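PDB 2NYZ: lymphotactin, which probably acts as a chemokine that attracts lymphocytes but not monocytes or neutrophils, and helps gather dendritic cells in the thymic medulla. Local coordinates for residues 35-40 against 58-63. Sequence-based numbering, arbitrary orientation.
Sequences RAVIFI and DVVRSM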
# COMPACT_ATOMS: atom_id res chain seq x y z
N ARG D 35 -31.34 -8.21 -14.75
CA ARG D 35 -32.16 -7.45 -15.68
C ARG D 35 -31.62 -6.03 -15.74
O ARG D 35 -31.14 -5.50 -14.73
CB ARG D 35 -33.62 -7.42 -15.22
CG ARG D 35 -34.58 -6.91 -16.28
CD ARG D 35 -35.98 -6.73 -15.74
NE ARG D 35 -36.09 -5.58 -14.85
CZ ARG D 35 -36.99 -4.61 -14.98
NH1 ARG D 35 -37.88 -4.66 -15.96
NH2 ARG D 35 -37.00 -3.60 -14.12
N ALA D 36 -31.69 -5.41 -16.91
CA ALA D 36 -31.19 -4.06 -17.05
C ALA D 36 -31.68 -3.36 -18.29
O ALA D 36 -32.16 -3.97 -19.23
CB ALA D 36 -29.68 -4.07 -17.04
N VAL D 37 -31.54 -2.04 -18.25
CA VAL D 37 -31.91 -1.18 -19.35
C VAL D 37 -30.63 -0.94 -20.13
O VAL D 37 -29.64 -0.45 -19.57
CB VAL D 37 -32.42 0.18 -18.85
CG1 VAL D 37 -32.67 1.10 -20.03
CG2 VAL D 37 -33.68 -0.02 -18.03
N ILE D 38 -30.63 -1.28 -21.41
CA ILE D 38 -29.44 -1.06 -22.21
C ILE D 38 -29.64 0.15 -23.11
O ILE D 38 -30.34 0.07 -24.12
CB ILE D 38 -29.12 -2.28 -23.11
CG1 ILE D 38 -29.07 -3.56 -22.27
CG2 ILE D 38 -27.76 -2.07 -23.77
CD1 ILE D 38 -28.92 -4.83 -23.10
N PHE D 39 -29.03 1.27 -22.74
CA PHE D 39 -29.14 2.46 -23.56
C PHE D 39 -28.16 2.36 -24.73
O PHE D 39 -27.09 1.77 -24.61
CB PHE D 39 -28.82 3.71 -22.73
CG PHE D 39 -29.81 4.00 -21.65
CD1 PHE D 39 -31.12 4.34 -21.97
CD2 PHE D 39 -29.44 3.96 -20.32
CE1 PHE D 39 -32.04 4.63 -20.97
CE2 PHE D 39 -30.35 4.25 -19.31
CZ PHE D 39 -31.66 4.59 -19.64
N ILE D 40 -28.54 2.92 -25.87
CA ILE D 40 -27.67 2.91 -27.03
C ILE D 40 -27.41 4.37 -27.38
O ILE D 40 -28.27 5.02 -27.96
CB ILE D 40 -28.34 2.23 -28.23
CG1 ILE D 40 -28.67 0.77 -27.87
CG2 ILE D 40 -27.43 2.30 -29.44
CD1 ILE D 40 -29.36 -0.01 -28.98
N ASP D 58 -36.52 8.02 -15.44
CA ASP D 58 -36.78 9.35 -15.98
C ASP D 58 -36.51 9.41 -17.48
O ASP D 58 -37.29 10.00 -18.24
CB ASP D 58 -35.91 10.39 -15.26
CG ASP D 58 -36.39 10.68 -13.84
OD1 ASP D 58 -37.02 9.80 -13.22
OD2 ASP D 58 -36.12 11.80 -13.34
N VAL D 59 -35.40 8.80 -17.89
CA VAL D 59 -34.99 8.76 -19.30
C VAL D 59 -35.88 7.84 -20.12
O VAL D 59 -36.30 8.19 -21.22
CB VAL D 59 -33.53 8.29 -19.42
CG1 VAL D 59 -33.13 8.19 -20.88
CG2 VAL D 59 -32.62 9.24 -18.68
N VAL D 60 -36.14 6.66 -19.58
CA VAL D 60 -36.99 5.68 -20.25
C VAL D 60 -38.33 6.33 -20.56
O VAL D 60 -38.91 6.12 -21.63
CB VAL D 60 -37.20 4.45 -19.36
CG1 VAL D 60 -38.20 3.50 -19.99
CG2 VAL D 60 -35.88 3.74 -19.16
N ARG D 61 -38.82 7.14 -19.62
CA ARG D 61 -40.09 7.83 -19.78
C ARG D 61 -39.94 8.96 -20.80
O ARG D 61 -40.73 9.08 -21.74
CB ARG D 61 -40.54 8.40 -18.43
CG ARG D 61 -41.94 8.99 -18.45
CD ARG D 61 -42.32 9.58 -17.10
NE ARG D 61 -42.21 8.61 -16.02
CZ ARG D 61 -41.20 8.57 -15.14
NH1 ARG D 61 -40.22 9.46 -15.23
NH2 ARG D 61 -41.19 7.66 -14.18
N SER D 62 -38.92 9.79 -20.60
CA SER D 62 -38.65 10.92 -21.48
C SER D 62 -38.50 10.48 -22.93
O SER D 62 -38.82 11.22 -23.85
CB SER D 62 -37.37 11.64 -21.03
OG SER D 62 -37.08 12.75 -21.86
N MET D 63 -38.00 9.26 -23.12
CA MET D 63 -37.82 8.74 -24.46
C MET D 63 -39.13 8.22 -25.02
O MET D 63 -39.44 8.43 -26.19
CB MET D 63 -36.77 7.64 -24.48
CG MET D 63 -35.37 8.14 -24.21
SD MET D 63 -34.15 6.89 -24.53
CE MET D 63 -33.97 7.05 -26.31
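Val59 O accepts a hydrogen bond from Met63 N at 2.8 Å, part of the helix from which the Val59 side chain meets the ring of Phe39. Between 35-40 and 58-63 themselves there is no hydrogen bond; the contact is purely apolar. Val59 CG1 lies 3.7 Å from Phe39 CE1, coming at the outer end of the ring on an oblique line, with Phe39 CZ the next atom it meets. Two torsions set this up: Phe39 carries CG beside its backbone N and opposite its carbonyl carbon (chi1 -67°), while Val59 swings CG1 anti to the backbone N (chi1 177°). Val60 CG2 touches both strand side chains, 4.2 Å from Val37 CG1 and slightly farther from Phe39 CE1. Within the strand, Val37 CG1 sits 3.6 Å above one face of the Phe39 ring, offset toward its rim, so the two present a joint apolar surface to the helix. On the helix's outer side, Asp58 OD1 lies in plane at the edge of the Arg61 guanidinium, a long salt bridge apart from this packing. Helix 54-64 packs across the three-stranded antiparallel sheet, as in the chemokine fold; the axes of 37-40 and 58-63 pass 11.0 Å apart at 57°. Strand 37-41 is the middle one: Phe39 hydrogen-bonds through its backbone to Val47 and packs on Val47 and Ala49 of strand 46-49. One turn earlier in the helix, Val56 touches both Val37 and Phe39, while Val60 touches Tyr27 and Met63 touches Ile24, both of strand 24-28.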